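Local structure of kinesin-like protein KAR3 (Saccharomyces cerevisiae, 1F9V) at residues A[9-14]-A[38-43]; A[24-29]-A[323-328]; A[71-76]-A[86-91]; A[75-80]-A[114-119]. The protein probably couples ATP hydrolysis to force production and movement along microtubules, as a motor of the kinesin family. The protein carries 2 engineered substitutions. All coordinates share one frame; numbering follows the deposited sequence.

Interaction 1 of 4, residues A[9-14]-A[38-43]. With ADP (adenosine-5'-diphosphate), chain C.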
# COMPACT_ATOMS: atom_id res chain seq x y z
N CYS A 9 -0.69 6.85 8.64
CA CYS A 9 -2.11 7.11 8.52
C CYS A 9 -2.23 8.44 7.78
O CYS A 9 -1.40 9.33 7.97
CB CYS A 9 -2.76 7.24 9.91
SG CYS A 9 -4.49 7.81 9.87
N ARG A 10 -3.22 8.56 6.90
CA ARG A 10 -3.41 9.82 6.19
C ARG A 10 -4.87 10.23 6.18
O ARG A 10 -5.74 9.49 5.73
CB ARG A 10 -2.93 9.73 4.74
CG ARG A 10 -3.18 11.05 3.99
CD ARG A 10 -2.93 10.94 2.49
NE ARG A 10 -2.73 12.26 1.91
CZ ARG A 10 -2.29 12.47 0.67
NH1 ARG A 10 -2.01 11.44 -0.12
NH2 ARG A 10 -2.11 13.71 0.24
N ILE A 11 -5.13 11.43 6.71
CA ILE A 11 -6.48 11.97 6.73
C ILE A 11 -6.60 12.86 5.51
O ILE A 11 -5.84 13.82 5.36
CB ILE A 11 -6.73 12.83 8.00
CG1 ILE A 11 -6.46 12.00 9.26
CG2 ILE A 11 -8.17 13.36 8.00
CD1 ILE A 11 -6.19 12.82 10.50
N ARG A 12 -7.53 12.55 4.62
CA ARG A 12 -7.71 13.37 3.43
C ARG A 12 -8.54 14.60 3.78
O ARG A 12 -9.20 14.64 4.82
CB ARG A 12 -8.44 12.59 2.34
CG ARG A 12 -9.89 12.23 2.68
CD ARG A 12 -10.73 12.04 1.42
NE ARG A 12 -12.03 11.41 1.68
CZ ARG A 12 -13.08 12.04 2.19
NH1 ARG A 12 -13.00 13.33 2.50
NH2 ARG A 12 -14.22 11.39 2.38
N PRO A 13 -8.44 15.66 2.96
CA PRO A 13 -9.24 16.86 3.23
C PRO A 13 -10.72 16.51 3.12
O PRO A 13 -11.10 15.58 2.40
CB PRO A 13 -8.81 17.84 2.13
CG PRO A 13 -7.48 17.33 1.64
CD PRO A 13 -7.55 15.83 1.80
N ALA A 14 -11.56 17.23 3.85
CA ALA A 14 -12.99 16.96 3.77
C ALA A 14 -13.54 17.56 2.50
O ALA A 14 -13.00 18.55 1.97
CB ALA A 14 -13.72 17.55 4.98
N GLN A 38 3.96 9.28 16.10
CA GLN A 38 2.98 10.35 16.09
C GLN A 38 1.66 9.77 16.59
O GLN A 38 1.30 8.65 16.22
CB GLN A 38 2.80 10.92 14.68
CG GLN A 38 2.07 12.24 14.67
CD GLN A 38 2.21 12.96 13.35
OE1 GLN A 38 2.88 12.47 12.44
NE2 GLN A 38 1.58 14.13 13.24
N SER A 39 0.95 10.52 17.42
CA SER A 39 -0.31 10.03 17.96
C SER A 39 -1.52 10.83 17.54
O SER A 39 -1.42 11.96 17.06
CB SER A 39 -0.24 10.00 19.49
OG SER A 39 -0.05 11.30 20.00
N MET A 40 -2.69 10.21 17.70
CA MET A 40 -3.95 10.84 17.36
C MET A 40 -5.04 10.30 18.28
O MET A 40 -4.90 9.23 18.88
CB MET A 40 -4.31 10.56 15.89
CG MET A 40 -4.62 9.10 15.58
SD MET A 40 -4.78 8.78 13.81
CE MET A 40 -6.40 9.51 13.49
N GLU A 41 -6.12 11.07 18.40
CA GLU A 41 -7.25 10.69 19.25
C GLU A 41 -8.54 10.87 18.47
O GLU A 41 -8.72 11.86 17.78
CB GLU A 41 -7.30 11.57 20.50
CG GLU A 41 -6.21 11.25 21.50
CD GLU A 41 -6.10 12.31 22.59
OE1 GLU A 41 -7.02 13.14 22.70
OE2 GLU A 41 -5.09 12.30 23.33
N VAL A 42 -9.42 9.88 18.58
CA VAL A 42 -10.69 9.91 17.89
C VAL A 42 -11.80 9.79 18.91
O VAL A 42 -11.78 8.89 19.75
CB VAL A 42 -10.81 8.74 16.87
CG1 VAL A 42 -12.18 8.76 16.20
CG2 VAL A 42 -9.71 8.85 15.82
N THR A 43 -12.77 10.70 18.85
CA THR A 43 -13.88 10.69 19.78
C THR A 43 -15.22 10.86 19.06
O THR A 43 -15.33 11.67 18.14
CB THR A 43 -13.76 11.82 20.81
OG1 THR A 43 -12.44 11.81 21.37
CG2 THR A 43 -14.78 11.64 21.91
PB ADP C . -10.61 5.63 -2.63
O1B ADP C . -10.12 5.31 -1.27
O2B ADP C . -9.55 5.17 -3.75
O3B ADP C . -11.96 5.04 -2.88
PA ADP C . -10.23 8.17 -3.97
O1A ADP C . -8.78 8.33 -3.93
O2A ADP C . -10.62 7.64 -5.27
O3A ADP C . -10.69 7.20 -2.81
O5' ADP C . -10.96 9.56 -3.78
C5' ADP C . -11.93 9.93 -2.79
C4' ADP C . -12.26 11.42 -3.13
O4' ADP C . -11.45 12.21 -2.26
C3' ADP C . -11.84 11.83 -4.55
O3' ADP C . -12.75 12.77 -5.14
C2' ADP C . -10.45 12.43 -4.40
O2' ADP C . -10.10 13.33 -5.47
C1' ADP C . -10.52 13.04 -3.01
N9 ADP C . -9.21 12.98 -2.28
C8 ADP C . -8.73 11.88 -1.67
N7 ADP C . -7.58 12.16 -1.10
C5 ADP C . -7.30 13.42 -1.32
C6 ADP C . -6.26 14.27 -0.98
N6 ADP C . -5.24 13.81 -0.24
N1 ADP C . -6.28 15.58 -1.39
C2 ADP C . -7.29 16.08 -2.13
N3 ADP C . -8.31 15.26 -2.46
C4 ADP C . -8.35 13.96 -2.09
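Met40 reaches from the strand of 38-43 toward Cys9 and Ile11, and the two sides only just meet. Cys9 SG stands 4.1 Å from Met40 SD, sulfur against sulfur. The thioether chain bends at its last torsion (chi3 -74°), which carries Met40 CE to 4.5 Å from Ile11 CD1. This loose apolar join is buried: Ile26, from strand 24-28, touches both Ile11 and Met40. Ser39 and Glu41, by contrast, lie on the partly exposed side of their strand, where they pack on strand 51-56.

The tight part lies on the far side of 9-14, against the ADP of chain C. Residues 10 to 13 read Arg-Ile-Arg-Pro, the RxRP motif with which kinesin motor domains receive the adenine. Pro13 CD presses to 3.4 Å from C6 of the base, and Arg12 CB comes within 3.6 Å of N7. The amino group N6 sits 3.1 Å above one face of the Arg10 guanidinium, offset toward its rim; that group is itself held by Asp64, Asn66 and Thr101. Arg12 NH1 donates to Pro13 O (2.9 Å), with the oxygen in the guanidinium plane, while its NE bonds Gly95 O and its NH2 pairs with Glu19.

Interaction 2 of 4, residues A[24-29]-A[323-328]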
# COMPACT_ATOMS: atom_id res chain seq x y z
N SER A 24 -18.13 14.26 15.62
CA SER A 24 -16.94 13.51 15.97
C SER A 24 -15.73 14.42 15.97
O SER A 24 -15.78 15.54 15.46
CB SER A 24 -16.71 12.34 15.00
OG SER A 24 -16.61 12.78 13.66
N LEU A 25 -14.64 13.94 16.55
CA LEU A 25 -13.41 14.71 16.62
C LEU A 25 -12.20 13.83 16.35
O LEU A 25 -12.01 12.79 16.97
CB LEU A 25 -13.27 15.35 18.00
CG LEU A 25 -11.91 15.95 18.32
CD1 LEU A 25 -11.69 17.19 17.47
CD2 LEU A 25 -11.82 16.28 19.81
N ILE A 26 -11.37 14.26 15.41
CA ILE A 26 -10.15 13.54 15.11
C ILE A 26 -9.06 14.56 15.36
O ILE A 26 -8.98 15.57 14.67
CB ILE A 26 -10.11 13.08 13.63
CG1 ILE A 26 -11.13 11.96 13.41
CG2 ILE A 26 -8.72 12.58 13.29
CD1 ILE A 26 -11.36 11.61 11.95
N ASN A 27 -8.24 14.30 16.36
CA ASN A 27 -7.16 15.21 16.70
C ASN A 27 -5.81 14.55 16.49
O ASN A 27 -5.51 13.51 17.09
CB ASN A 27 -7.29 15.66 18.16
CG ASN A 27 -6.08 16.43 18.64
OD1 ASN A 27 -5.62 17.37 17.98
ND2 ASN A 27 -5.54 16.03 19.79
N VAL A 28 -4.98 15.15 15.64
CA VAL A 28 -3.66 14.62 15.37
C VAL A 28 -2.60 15.44 16.10
O VAL A 28 -2.55 16.66 15.95
CB VAL A 28 -3.34 14.64 13.86
CG1 VAL A 28 -1.94 14.10 13.62
CG2 VAL A 28 -4.37 13.82 13.09
N ASN A 29 -1.76 14.77 16.87
CA ASN A 29 -0.71 15.47 17.60
C ASN A 29 0.52 15.62 16.72
O ASN A 29 0.67 14.93 15.70
CB ASN A 29 -0.35 14.70 18.87
CG ASN A 29 -1.52 14.59 19.82
OD1 ASN A 29 -2.12 15.61 20.20
ND2 ASN A 29 -1.87 13.36 20.19
N SER A 323 -19.73 11.26 9.14
CA SER A 323 -20.53 10.20 8.53
C SER A 323 -19.71 8.93 8.33
O SER A 323 -20.28 7.84 8.20
CB SER A 323 -21.10 10.66 7.19
OG SER A 323 -20.07 10.93 6.25
N HIS A 324 -18.39 9.06 8.34
CA HIS A 324 -17.51 7.92 8.13
C HIS A 324 -16.76 7.49 9.39
O HIS A 324 -15.90 6.61 9.33
CB HIS A 324 -16.46 8.24 7.07
CG HIS A 324 -17.03 8.78 5.79
ND1 HIS A 324 -16.71 10.03 5.31
CD2 HIS A 324 -17.87 8.22 4.89
CE1 HIS A 324 -17.33 10.22 4.15
NE2 HIS A 324 -18.04 9.14 3.88
N ILE A 325 -17.08 8.10 10.52
CA ILE A 325 -16.37 7.80 11.76
C ILE A 325 -16.29 6.33 12.18
O ILE A 325 -15.28 5.89 12.74
CB ILE A 325 -16.94 8.64 12.93
CG1 ILE A 325 -15.91 8.70 14.06
CG2 ILE A 325 -18.26 8.07 13.39
CD1 ILE A 325 -14.64 9.40 13.67
N ASN A 326 -17.33 5.56 11.92
CA ASN A 326 -17.30 4.16 12.31
C ASN A 326 -16.31 3.37 11.46
O ASN A 326 -15.57 2.54 11.98
CB ASN A 326 -18.70 3.56 12.22
CG ASN A 326 -19.61 4.07 13.32
OD1 ASN A 326 -19.15 4.38 14.42
ND2 ASN A 326 -20.90 4.17 13.02
N GLU A 327 -16.29 3.65 10.16
CA GLU A 327 -15.36 2.94 9.28
C GLU A 327 -13.95 3.44 9.55
O GLU A 327 -12.98 2.69 9.42
CB GLU A 327 -15.72 3.18 7.82
CG GLU A 327 -16.81 2.26 7.29
CD GLU A 327 -16.49 0.77 7.46
OE1 GLU A 327 -15.32 0.41 7.74
OE2 GLU A 327 -17.42 -0.04 7.32
N THR A 328 -13.83 4.71 9.93
CA THR A 328 -12.53 5.28 10.23
C THR A 328 -11.95 4.54 11.44
O THR A 328 -10.77 4.19 11.46
CB THR A 328 -12.63 6.78 10.55
OG1 THR A 328 -12.84 7.50 9.33
CG2 THR A 328 -11.35 7.28 11.21
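Ile325, in the first turn of the helix that runs on to residue 338, pushes its longer branch against Ser24 and Ile26 of the edge strand 24-28. From CB the side chain forks. CG2 takes the position between the backbone N and the carbonyl carbon, which leaves CG1 opposite the backbone N (chi1 -160°) and directs it toward the strand. CG1 meets Ser24 CB at 3.8 Å. A turn at the second torsion (chi2 64°) then folds CD1 back beside the same serine, 3.8 Å from Ser24 CB and 3.9 Å from Ser24 OG. Ile325 CD1 also meets Ile26 CD1 at 4.3 Å, methyl to methyl, roughly at right angles to its direction to Ser24. Val42 and Lys44 of the next strand also touch this buried isoleucine.

One turn further along the helix, Thr328 CG2 approaches Ile26 CD1 at 4.4 Å, giving the strand's isoleucine a second helix partner. The hydroxyl of Ser24 serves a different purpose: its OG is hydrogen-bonded to Ser322 OG, tying the start of the strand to the chain just ahead of the helix. His324 occupies the N-cap position, and its carbonyl oxygen accepts from Thr328 N (2.9 Å) in the opening turn. Asn326 OD1 adds a polar tie to Lys44 NZ.

The arrangement joins the first turn of the last helix of the kinesin motor domain to the small three-stranded antiparallel sheet that forms a lobe beside its central sheet.

Interaction 3 of 4, residues A[71-76]-A[86-91]. With ADP (adenosine-5'-diphosphate), chain D.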
# COMPACT_ATOMS: atom_id res chain seq x y z
N LYS A 71 7.77 12.89 0.63
CA LYS A 71 9.01 13.29 1.27
C LYS A 71 9.45 12.16 2.20
O LYS A 71 10.63 11.96 2.44
CB LYS A 71 8.83 14.58 2.07
CG LYS A 71 8.78 15.83 1.20
CD LYS A 71 8.97 17.09 2.04
CE LYS A 71 8.61 18.33 1.24
NZ LYS A 71 7.27 18.85 1.61
N GLU A 72 8.47 11.42 2.72
CA GLU A 72 8.77 10.31 3.61
C GLU A 72 8.95 9.03 2.78
O GLU A 72 9.92 8.30 2.96
CB GLU A 72 7.64 10.12 4.62
CG GLU A 72 7.28 11.38 5.41
CD GLU A 72 8.49 12.02 6.07
OE1 GLU A 72 8.62 13.26 5.98
OE2 GLU A 72 9.30 11.29 6.68
N VAL A 73 8.03 8.80 1.86
CA VAL A 73 8.05 7.60 1.03
C VAL A 73 9.26 7.43 0.12
O VAL A 73 9.67 6.31 -0.16
CB VAL A 73 6.76 7.52 0.18
CG1 VAL A 73 6.69 6.18 -0.57
CG2 VAL A 73 5.54 7.69 1.09
N GLY A 74 9.83 8.53 -0.34
CA GLY A 74 10.98 8.44 -1.23
C GLY A 74 12.15 7.64 -0.67
O GLY A 74 12.81 6.88 -1.39
N GLN A 75 12.41 7.81 0.62
CA GLN A 75 13.51 7.13 1.29
C GLN A 75 13.30 5.62 1.32
O GLN A 75 14.26 4.85 1.36
CB GLN A 75 13.65 7.67 2.72
CG GLN A 75 13.06 9.07 2.90
CD GLN A 75 13.61 9.81 4.11
OE1 GLN A 75 14.42 9.28 4.87
NE2 GLN A 75 13.18 11.06 4.28
N LEU A 76 12.05 5.19 1.29
CA LEU A 76 11.74 3.77 1.31
C LEU A 76 11.93 3.15 -0.08
O LEU A 76 12.67 2.18 -0.24
CB LEU A 76 10.30 3.54 1.78
CG LEU A 76 9.67 2.20 1.39
CD1 LEU A 76 10.36 1.08 2.16
CD2 LEU A 76 8.19 2.22 1.70
N VAL A 86 10.22 -4.01 -1.88
CA VAL A 86 9.39 -3.04 -1.18
C VAL A 86 7.91 -3.25 -1.46
O VAL A 86 7.53 -3.54 -2.59
CB VAL A 86 9.77 -1.59 -1.62
CG1 VAL A 86 8.72 -0.59 -1.14
CG2 VAL A 86 11.14 -1.25 -1.09
N CYS A 87 7.10 -3.12 -0.42
CA CYS A 87 5.65 -3.24 -0.55
C CYS A 87 5.01 -2.02 0.09
O CYS A 87 5.40 -1.62 1.20
CB CYS A 87 5.11 -4.49 0.16
SG CYS A 87 5.28 -6.05 -0.75
N ILE A 88 4.06 -1.42 -0.60
CA ILE A 88 3.32 -0.28 -0.06
C ILE A 88 1.85 -0.61 -0.29
O ILE A 88 1.42 -0.81 -1.43
CB ILE A 88 3.66 1.04 -0.78
CG1 ILE A 88 5.13 1.39 -0.53
CG2 ILE A 88 2.74 2.15 -0.26
CD1 ILE A 88 5.60 2.70 -1.18
N PHE A 89 1.09 -0.70 0.80
CA PHE A 89 -0.33 -1.02 0.70
C PHE A 89 -1.21 0.16 1.12
O PHE A 89 -1.11 0.62 2.26
CB PHE A 89 -0.70 -2.21 1.60
CG PHE A 89 0.03 -3.49 1.28
CD1 PHE A 89 -0.48 -4.38 0.34
CD2 PHE A 89 1.21 -3.82 1.95
CE1 PHE A 89 0.16 -5.60 0.09
CE2 PHE A 89 1.86 -5.03 1.71
CZ PHE A 89 1.34 -5.92 0.78
N ALA A 90 -2.06 0.64 0.22
CA ALA A 90 -2.99 1.71 0.57
C ALA A 90 -4.26 0.99 1.02
O ALA A 90 -4.87 0.25 0.24
CB ALA A 90 -3.27 2.59 -0.63
N TYR A 91 -4.64 1.21 2.28
CA TYR A 91 -5.79 0.56 2.90
C TYR A 91 -6.80 1.59 3.40
O TYR A 91 -6.41 2.64 3.91
CB TYR A 91 -5.30 -0.28 4.10
CG TYR A 91 -6.37 -1.00 4.89
CD1 TYR A 91 -6.58 -2.36 4.72
CD2 TYR A 91 -7.17 -0.31 5.81
CE1 TYR A 91 -7.57 -3.04 5.44
CE2 TYR A 91 -8.16 -0.98 6.55
CZ TYR A 91 -8.35 -2.35 6.35
OH TYR A 91 -9.32 -3.02 7.05
PB ADP D . 15.39 4.94 10.31
O1B ADP D . 15.79 4.27 11.58
O2B ADP D . 13.88 4.50 9.87
O3B ADP D . 15.49 6.43 10.42
PA ADP D . 16.11 3.30 8.03
O1A ADP D . 17.45 2.77 7.67
O2A ADP D . 15.23 2.26 8.58
O3A ADP D . 16.28 4.43 9.13
O5' ADP D . 15.44 4.09 6.80
C5' ADP D . 15.28 5.51 6.88
C4' ADP D . 14.06 6.02 6.11
O4' ADP D . 13.64 5.14 5.03
C3' ADP D . 12.86 6.25 6.99
O3' ADP D . 12.84 7.56 7.59
C2' ADP D . 11.68 6.00 6.09
O2' ADP D . 11.22 7.20 5.44
C1' ADP D . 12.20 4.93 5.14
N9 ADP D . 11.79 3.52 5.57
C8 ADP D . 12.60 2.55 6.03
N7 ADP D . 11.86 1.45 6.28
C5 ADP D . 10.60 1.71 5.99
C6 ADP D . 9.38 1.00 6.02
N6 ADP D . 9.33 -0.28 6.43
N1 ADP D . 8.22 1.62 5.63
C2 ADP D . 8.20 2.91 5.20
N3 ADP D . 9.36 3.59 5.16
C4 ADP D . 10.56 3.05 5.53
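Leu76 and Val73 face Val86 and Ile88 in an almost wholly apolar contact with no hydrogen bond between helix and strand. Val73 CG1 meets Ile88 CD1 at 3.7 Å, the two side chains meeting at a slant. With CG set opposite its backbone N (chi1 159°), Leu76 spreads its branched end over the strand. There Leu76 CG lies 3.9 Å from Val86 CG1, and Leu76 CD2 passes alongside Ile88, 3.9 Å from Ile88 CG1, the two side chains pointing opposite ways. All four side chains are buried.

Helix 66-77 and strand 86-91 belong to a beta-alpha-beta crossover of the P-loop NTPase fold. The helix lies over the central sheet and runs back nearly antiparallel to the strand, their short axes at 150° and 10.8 Å apart, and the strand leads directly into the P-loop of the motor.

The helix also borders ADP of chain D, a nucleotide distinct from the one in the P-loop site, with Leu76 touching both strand and base. Leu76 lies over one face of the adenine, its CB 3.5 Å from N3. Gln75 CB lies beside the ribose, 3.4 Å from its O4'.

Among the polar bonds, the ribose O2' donates to Glu72 O (3.0 Å), a carbonyl that also receives a weak bond from Gln75 N, where the helix is kinked. Gln75 NE2 reaches back to Lys71 O in a nearly straight bond (165°) lying in the carbonyl plane, which fixes the amide along the helix beside the sugar. Asn4, Arg6 and Thr312 also hydrogen-bond this ADP.

Interaction 4 of 4, residues A[75-80]-A[114-119]. With ADP (adenosine-5'-diphosphate), chain D.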
# COMPACT_ATOMS: atom_id res chain seq x y z
N GLN A 75 12.41 7.81 0.62
CA GLN A 75 13.51 7.13 1.29
C GLN A 75 13.30 5.62 1.32
O GLN A 75 14.26 4.85 1.36
CB GLN A 75 13.65 7.67 2.72
CG GLN A 75 13.06 9.07 2.90
CD GLN A 75 13.61 9.81 4.11
OE1 GLN A 75 14.42 9.28 4.87
NE2 GLN A 75 13.18 11.06 4.28
N LEU A 76 12.05 5.19 1.29
CA LEU A 76 11.74 3.77 1.31
C LEU A 76 11.93 3.15 -0.08
O LEU A 76 12.67 2.18 -0.24
CB LEU A 76 10.30 3.54 1.78
CG LEU A 76 9.67 2.20 1.39
CD1 LEU A 76 10.36 1.08 2.16
CD2 LEU A 76 8.19 2.22 1.70
N VAL A 77 11.26 3.72 -1.08
CA VAL A 77 11.33 3.18 -2.43
C VAL A 77 12.72 3.17 -3.05
O VAL A 77 13.01 2.34 -3.91
CB VAL A 77 10.34 3.90 -3.39
CG1 VAL A 77 8.91 3.78 -2.85
CG2 VAL A 77 10.73 5.35 -3.56
N GLN A 78 13.60 4.08 -2.63
CA GLN A 78 14.94 4.09 -3.20
C GLN A 78 15.77 2.90 -2.72
O GLN A 78 16.76 2.53 -3.35
CB GLN A 78 15.66 5.41 -2.88
CG GLN A 78 16.14 5.56 -1.45
CD GLN A 78 16.63 6.97 -1.16
OE1 GLN A 78 17.60 7.17 -0.45
NE2 GLN A 78 15.94 7.96 -1.73
N SER A 79 15.35 2.28 -1.63
CA SER A 79 16.06 1.12 -1.10
C SER A 79 16.04 -0.03 -2.12
O SER A 79 16.87 -0.94 -2.05
CB SER A 79 15.44 0.67 0.23
OG SER A 79 14.24 -0.06 0.02
N SER A 80 15.12 0.02 -3.07
CA SER A 80 15.02 -1.01 -4.10
C SER A 80 16.25 -1.00 -5.01
O SER A 80 16.53 -2.00 -5.68
CB SER A 80 13.77 -0.81 -4.94
OG SER A 80 12.74 -1.69 -4.52
N ILE A 114 8.40 6.31 -9.58
CA ILE A 114 9.09 6.14 -10.85
C ILE A 114 10.04 7.31 -11.14
O ILE A 114 11.18 7.10 -11.53
CB ILE A 114 8.07 5.96 -11.98
CG1 ILE A 114 7.46 4.56 -11.87
CG2 ILE A 114 8.75 6.13 -13.34
CD1 ILE A 114 6.23 4.34 -12.69
N SER A 115 9.57 8.53 -10.91
CA SER A 115 10.42 9.71 -11.14
C SER A 115 11.62 9.71 -10.21
O SER A 115 12.73 10.06 -10.61
CB SER A 115 9.61 10.99 -10.92
OG SER A 115 8.55 11.08 -11.85
N HIS A 116 11.39 9.34 -8.95
CA HIS A 116 12.45 9.31 -7.96
C HIS A 116 13.50 8.26 -8.31
O HIS A 116 14.70 8.50 -8.18
CB HIS A 116 11.86 9.01 -6.58
CG HIS A 116 12.83 9.17 -5.45
ND1 HIS A 116 13.59 10.31 -5.26
CD2 HIS A 116 13.16 8.33 -4.43
CE1 HIS A 116 14.33 10.17 -4.18
NE2 HIS A 116 14.09 8.98 -3.66
N ILE A 117 13.05 7.09 -8.75
CA ILE A 117 13.96 6.01 -9.11
C ILE A 117 14.85 6.39 -10.30
O ILE A 117 16.05 6.11 -10.29
CB ILE A 117 13.18 4.71 -9.43
CG1 ILE A 117 12.72 4.04 -8.13
CG2 ILE A 117 14.07 3.75 -10.22
CD1 ILE A 117 11.66 2.97 -8.32
N PHE A 118 14.27 7.02 -11.31
CA PHE A 118 15.05 7.41 -12.47
C PHE A 118 16.04 8.52 -12.13
O PHE A 118 17.12 8.60 -12.71
CB PHE A 118 14.12 7.82 -13.61
CG PHE A 118 13.73 6.67 -14.49
CD1 PHE A 118 14.68 6.05 -15.31
CD2 PHE A 118 12.43 6.17 -14.49
CE1 PHE A 118 14.33 4.95 -16.10
CE2 PHE A 118 12.08 5.08 -15.27
CZ PHE A 118 13.03 4.47 -16.08
N ASN A 119 15.69 9.38 -11.17
CA ASN A 119 16.60 10.45 -10.77
C ASN A 119 17.81 9.78 -10.13
O ASN A 119 18.95 10.19 -10.34
CB ASN A 119 15.95 11.39 -9.75
CG ASN A 119 14.92 12.31 -10.37
OD1 ASN A 119 14.89 12.51 -11.58
ND2 ASN A 119 14.05 12.87 -9.53
PB ADP D . 15.39 4.94 10.31
O1B ADP D . 15.79 4.27 11.58
O2B ADP D . 13.88 4.50 9.87
O3B ADP D . 15.49 6.43 10.42
PA ADP D . 16.11 3.30 8.03
O1A ADP D . 17.45 2.77 7.67
O2A ADP D . 15.23 2.26 8.58
O3A ADP D . 16.28 4.43 9.13
O5' ADP D . 15.44 4.09 6.80
C5' ADP D . 15.28 5.51 6.88
C4' ADP D . 14.06 6.02 6.11
O4' ADP D . 13.64 5.14 5.03
C3' ADP D . 12.86 6.25 6.99
O3' ADP D . 12.84 7.56 7.59
C2' ADP D . 11.68 6.00 6.09
O2' ADP D . 11.22 7.20 5.44
C1' ADP D . 12.20 4.93 5.14
N9 ADP D . 11.79 3.52 5.57
C8 ADP D . 12.60 2.55 6.03
N7 ADP D . 11.86 1.45 6.28
C5 ADP D . 10.60 1.71 5.99
C6 ADP D . 9.38 1.00 6.02
N6 ADP D . 9.33 -0.28 6.43
N1 ADP D . 8.22 1.62 5.63
C2 ADP D . 8.20 2.91 5.20
N3 ADP D . 9.36 3.59 5.16
C4 ADP D . 10.56 3.05 5.53
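Two first torsions bring Gln78 and His116 together: Gln78 CG is tucked between its own backbone N and carbonyl carbon (chi1 74°), from where the chain runs out extended, and the His116 ring leaves its helix on the side away from its backbone N. The amide then arrives at the ring edge rather than over a face. Gln78 NE2 donates to His116 NE2 at 2.9 Å; the bond is distinctly bent (131°), although the amide nitrogen lies close to the imidazole plane and the two flat groups are turned only 26° apart. Further round the same edge, Val77 CG2 packs 3.9 Å from His116 CD2, so the ring meets an apolar methyl beside its polar nitrogen.

Gln78 NE2 also makes a weak bond to Gly74 O, one turn back, which may help to orient the amide. On the histidine side, Trp120 meets the His116 ring edge-to-face. Just beyond Gln78, Ser79 OG donates to Leu76 O (2.7 Å) nearly along the C=O axis; Ser79 N uses the same oxygen. Together these contacts join the end of helix 66-77 to helix 109-124, with Leu240 of the central sheet touching both Val77 and Ile117.

Since His116 NE2 accepts from an amide, the ring is probably neutral in this state, with its proton on ND1.

In the fold
Interactions 1 and 2 lie side by side, centres 7 Å apart, and share the small sheet: Gln38 NE2 reaches Asn29 O at 2.7 Å, and Ile11 CD1 packs 3.3 Å from Val28 CG2. Interactions 3 and 4, with centres 10 Å apart, both use helix 66-77; Ile88 CD1 lies 3.9 Å from Val77 CG1. The pairs stand well apart, with about 18 Å between the centres of 1 and 3 and about 33 Å between those of 2 and 4. Interaction 1 adjoins the P-loop ADP of chain C, about 11 Å from the Thr328 side chain of interaction 2, whereas the helix of 3 and 4 borders the second ADP, chain D.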